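Local atomic coordinates of response regulator receiver protein (Dyadobacter fermentans, PDB entry 4XLT), a protein that probably acts as a receiver module in two-component signalling, accepting a phosphoryl group on a conserved aspartate, as in other members of the CheY-like family. Residues M4-V9 against G27-V32; I52-I57 against R83-L88. All coordinates share one frame; numbering follows the deposited sequence.

Contact 1 (M4-V9 against G27-V32); sequences MDFIIV and GLTTSV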
# COMPACT_ATOMS: atom_id res chain seq x y z
N MSE A 4 -17.46 -8.27 8.65
CA MSE A 4 -16.79 -6.98 8.73
C MSE A 4 -16.94 -6.31 10.08
O MSE A 4 -17.96 -6.45 10.75
CB MSE A 4 -17.32 -6.03 7.65
CG MSE A 4 -17.24 -6.57 6.24
SE MSE A 4 -17.73 -5.20 4.94
CE MSE A 4 -18.04 -6.35 3.40
N ASP A 5 -15.91 -5.56 10.47
CA ASP A 5 -16.00 -4.68 11.62
C ASP A 5 -16.29 -3.26 11.13
O ASP A 5 -15.86 -2.88 10.04
CB ASP A 5 -14.72 -4.70 12.45
CG ASP A 5 -14.47 -6.04 13.11
OD1 ASP A 5 -15.42 -6.85 13.19
OD2 ASP A 5 -13.33 -6.28 13.56
N PHE A 6 -17.01 -2.49 11.93
CA PHE A 6 -17.29 -1.11 11.59
C PHE A 6 -16.79 -0.16 12.67
O PHE A 6 -17.04 -0.36 13.86
CB PHE A 6 -18.78 -0.90 11.35
CG PHE A 6 -19.21 -1.15 9.93
CD1 PHE A 6 -19.28 -2.45 9.44
CD2 PHE A 6 -19.54 -0.10 9.09
CE1 PHE A 6 -19.68 -2.69 8.14
CE2 PHE A 6 -19.94 -0.34 7.79
CZ PHE A 6 -20.01 -1.63 7.31
N ILE A 7 -16.08 0.87 12.24
CA ILE A 7 -15.60 1.90 13.14
C ILE A 7 -16.17 3.24 12.72
O ILE A 7 -15.95 3.70 11.61
CB ILE A 7 -14.06 1.96 13.15
CG1 ILE A 7 -13.48 0.63 13.63
CG2 ILE A 7 -13.58 3.12 14.02
CD1 ILE A 7 -11.97 0.56 13.56
N ILE A 8 -16.93 3.87 13.62
CA ILE A 8 -17.49 5.18 13.33
C ILE A 8 -16.76 6.24 14.13
O ILE A 8 -16.54 6.09 15.33
CB ILE A 8 -19.00 5.23 13.66
CG1 ILE A 8 -19.72 4.01 13.08
CG2 ILE A 8 -19.61 6.51 13.12
CD1 ILE A 8 -21.18 3.92 13.48
N VAL A 9 -16.36 7.31 13.44
CA VAL A 9 -15.66 8.43 14.07
C VAL A 9 -16.44 9.71 13.82
O VAL A 9 -16.44 10.23 12.70
CB VAL A 9 -14.22 8.58 13.53
CG1 VAL A 9 -13.47 9.64 14.32
CG2 VAL A 9 -13.48 7.25 13.58
N GLY A 27 -28.30 -6.32 8.69
CA GLY A 27 -27.39 -7.45 8.82
C GLY A 27 -26.03 -7.15 8.22
O GLY A 27 -25.28 -8.06 7.85
N LEU A 28 -25.72 -5.87 8.11
CA LEU A 28 -24.48 -5.43 7.48
C LEU A 28 -23.27 -5.71 8.36
O LEU A 28 -22.17 -5.95 7.86
CB LEU A 28 -24.57 -3.94 7.15
CG LEU A 28 -23.58 -3.41 6.11
CD1 LEU A 28 -23.73 -4.16 4.80
CD2 LEU A 28 -23.79 -1.92 5.91
N THR A 29 -23.48 -5.67 9.67
CA THR A 29 -22.41 -5.93 10.63
C THR A 29 -22.97 -6.24 12.01
O THR A 29 -24.13 -5.97 12.29
CB THR A 29 -21.45 -4.73 10.75
OG1 THR A 29 -20.45 -5.00 11.74
CG2 THR A 29 -22.21 -3.47 11.15
N THR A 30 -22.13 -6.82 12.86
CA THR A 30 -22.54 -7.16 14.22
C THR A 30 -21.60 -6.54 15.24
O THR A 30 -21.85 -6.60 16.45
CB THR A 30 -22.59 -8.69 14.43
OG1 THR A 30 -21.32 -9.26 14.09
CG2 THR A 30 -23.67 -9.31 13.56
N SER A 31 -20.51 -5.95 14.76
CA SER A 31 -19.53 -5.33 15.64
C SER A 31 -19.25 -3.88 15.25
O SER A 31 -18.49 -3.61 14.33
CB SER A 31 -18.22 -6.14 15.64
OG SER A 31 -17.68 -6.23 14.33
N VAL A 32 -19.88 -2.96 15.97
CA VAL A 32 -19.68 -1.54 15.72
C VAL A 32 -18.93 -0.87 16.86
O VAL A 32 -19.38 -0.87 18.01
CB VAL A 32 -21.02 -0.80 15.52
CG1 VAL A 32 -20.77 0.66 15.20
CG2 VAL A 32 -21.83 -1.47 14.42
O HOH W 1 -15.89 -2.84 15.10
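T29 reaches across to strand 4-9 with its hydroxyl: OG1 gives its proton to M4 O at 3.0 Å, tilted 34° from the carbonyl plane. The same oxygen accepts from S31 N, an ST turn, and is thus used as donor and acceptor at once, as a hydroxyl can be. With OG1 anti to its own backbone N (chi1 178°), it lies on the side of M4. T29 CB and CG2 meanwhile press obliquely on the F6 ring, CB lying 3.4 Å from F6 CD1. An alanine here would probably leave M4 O and S31 N without this shared partner and open a gap beside F6 where CG2 had been. S31 OG donates to D5 OD1 at 2.6 Å, from above the carboxylate plane, a short bond suited to a small hydroxyl facing an acid. Within these segments the parallel pairing rests on F6 N, which donates to S31 O at 3.0 Å; F6 also bonds to the backbone of R33. A water donates to both S31 O and F6 O, giving S31 O a second donor, while V32 CA makes a CA-H...O contact with F6 O. On the face of F6 and V32, I8 CD1 meets V32 CG1 at 3.7 Å, while from the loop L28 CD2 meets F6 CZ at 4.0 Å. This pairing closes the beta-alpha-beta unit of strand 4-9, helix 13-25 and strand 31-35. F6, I8 and V32 pack against helix 13-25, M4, F6 and L28 against helix 119-129, and strand 54-60 borders strand 4-9.

Contact 2 (I52-I57 against R83-L88); sequences IPDTVI and RARIRL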
# COMPACT_ATOMS: atom_id res chain seq x y z
N ILE A 52 -6.38 -8.12 11.84
CA ILE A 52 -7.72 -7.60 12.07
C ILE A 52 -8.65 -7.95 10.91
O ILE A 52 -8.21 -8.08 9.77
CB ILE A 52 -7.72 -6.06 12.26
CG1 ILE A 52 -7.25 -5.36 10.98
CG2 ILE A 52 -6.84 -5.68 13.44
CD1 ILE A 52 -7.55 -3.88 10.97
N PRO A 53 -9.95 -8.13 11.21
CA PRO A 53 -10.96 -8.43 10.18
C PRO A 53 -11.09 -7.30 9.16
O PRO A 53 -10.57 -6.21 9.38
CB PRO A 53 -12.25 -8.58 10.98
CG PRO A 53 -11.82 -8.90 12.36
CD PRO A 53 -10.53 -8.17 12.56
N ASP A 54 -11.80 -7.58 8.07
CA ASP A 54 -12.19 -6.54 7.12
C ASP A 54 -12.89 -5.43 7.87
O ASP A 54 -13.93 -5.65 8.48
CB ASP A 54 -13.09 -7.11 6.03
CG ASP A 54 -12.36 -8.04 5.08
OD1 ASP A 54 -11.22 -8.43 5.40
OD2 ASP A 54 -12.93 -8.37 4.02
N THR A 55 -12.31 -4.23 7.84
CA THR A 55 -12.81 -3.14 8.66
C THR A 55 -13.23 -1.94 7.83
O THR A 55 -12.48 -1.46 6.98
CB THR A 55 -11.75 -2.70 9.69
OG1 THR A 55 -11.44 -3.80 10.56
CG2 THR A 55 -12.25 -1.52 10.52
N VAL A 56 -14.44 -1.45 8.08
CA VAL A 56 -14.93 -0.24 7.46
C VAL A 56 -14.88 0.91 8.46
O VAL A 56 -15.36 0.78 9.59
CB VAL A 56 -16.37 -0.41 6.93
CG1 VAL A 56 -16.87 0.88 6.31
CG2 VAL A 56 -16.43 -1.54 5.92
N ILE A 57 -14.30 2.04 8.06
CA ILE A 57 -14.26 3.21 8.92
C ILE A 57 -15.09 4.35 8.34
O ILE A 57 -14.86 4.80 7.21
CB ILE A 57 -12.82 3.71 9.13
CG1 ILE A 57 -11.96 2.62 9.78
CG2 ILE A 57 -12.82 4.97 9.98
CD1 ILE A 57 -10.55 3.06 10.14
N ARG A 83 -3.58 -0.88 6.99
CA ARG A 83 -4.40 -0.06 6.11
C ARG A 83 -5.02 -0.89 4.99
O ARG A 83 -6.09 -0.56 4.49
CB ARG A 83 -3.58 1.09 5.52
CG ARG A 83 -3.62 2.37 6.35
CD ARG A 83 -2.34 3.17 6.23
NE ARG A 83 -1.88 3.28 4.85
CZ ARG A 83 -0.64 3.61 4.51
NH1 ARG A 83 0.27 3.84 5.45
NH2 ARG A 83 -0.30 3.69 3.23
N ALA A 84 -4.34 -1.96 4.61
CA ALA A 84 -4.81 -2.84 3.54
C ALA A 84 -6.05 -3.63 3.97
O ALA A 84 -6.77 -4.16 3.13
CB ALA A 84 -3.70 -3.79 3.10
N ARG A 85 -6.28 -3.70 5.28
CA ARG A 85 -7.41 -4.43 5.83
C ARG A 85 -8.59 -3.49 6.08
O ARG A 85 -9.62 -3.90 6.61
CB ARG A 85 -7.02 -5.12 7.14
CG ARG A 85 -5.77 -5.99 7.06
CD ARG A 85 -6.11 -7.46 6.92
NE ARG A 85 -6.88 -7.73 5.71
CZ ARG A 85 -8.17 -8.07 5.71
NH1 ARG A 85 -8.79 -8.30 4.56
NH2 ARG A 85 -8.83 -8.20 6.85
N ILE A 86 -8.42 -2.24 5.69
CA ILE A 86 -9.38 -1.19 6.01
C ILE A 86 -9.86 -0.46 4.76
O ILE A 86 -9.10 -0.23 3.82
CB ILE A 86 -8.76 -0.17 6.99
CG1 ILE A 86 -8.36 -0.87 8.29
CG2 ILE A 86 -9.71 0.99 7.26
CD1 ILE A 86 -7.61 0.02 9.26
N ARG A 87 -11.15 -0.14 4.74
CA ARG A 87 -11.73 0.75 3.73
C ARG A 87 -12.32 1.96 4.43
O ARG A 87 -13.27 1.84 5.20
CB ARG A 87 -12.79 0.03 2.91
CG ARG A 87 -12.31 -1.25 2.25
CD ARG A 87 -11.21 -1.00 1.23
NE ARG A 87 -10.79 -2.25 0.59
CZ ARG A 87 -9.73 -2.96 0.97
NH1 ARG A 87 -8.97 -2.54 1.98
NH2 ARG A 87 -9.43 -4.08 0.34
N LEU A 88 -11.75 3.14 4.16
CA LEU A 88 -12.12 4.36 4.86
C LEU A 88 -13.06 5.24 4.02
O LEU A 88 -12.78 5.54 2.86
CB LEU A 88 -10.85 5.13 5.24
CG LEU A 88 -10.97 6.57 5.76
CD1 LEU A 88 -11.81 6.62 7.02
CD2 LEU A 88 -9.59 7.14 6.03
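The R85 guanidinium takes I52 O and D54 OD1 at its edge, in its plane. NH1 and NH2 both grip D54 OD1, at 2.6 Å and 2.8 Å, in an end-on salt bridge whose two flat groups are turned 47° apart. NH2 also donates to I52 O at 3.0 Å, so the flat guanidinium ending a long side chain serves carboxylate and carbonyl together. Bends at chi2 (-100°) and chi3 (60°) fold the chain back, while R85 CB packs against I52 CG1. The R87 guanidinium takes A84 O and I86 O at its edge through NH1; NE donates to W129 O, so R87 ties the turn R83-I86 to the end of helix 119-129. From here the strands run parallel, as in the central sheet of the CheY-like receiver fold: T55 N donates to R85 O, R87 N to T55 O, and I57 N to R87 O. T55 also turns its hydroxyl back to P53 O at 2.8 Å. On the face shared with T55, the branched apolar side chains of I57, I86 and L88 pack together: I57 CD1 touches I86 CG2 at 3.6 Å, and I57 CG2 touches L88 CD1 at 3.5 Å. Y75 of helix 68-75 packs on all three.

Contact 1 and contact 2 lie in one five-stranded parallel sheet, their centres about 11 Å apart. Its strand order is 31-35, 4-9, 54-60, 86-92, 109-114, so contact 1 joins the strand that is outermost within this chain to its neighbour and contact 2 joins two inner strands. Strands 4-9 and 54-60 sit side by side and link the two directly: D5 N to D54 O and I7 N to V56 O are probable hydrogen bonds, both 2.8 Å. Along the chain contact 1 closes before contact 2 opens. Strand 54-60 ends at D60, the predicted phosphorylation site, so both contacts help build the sheet that carries it.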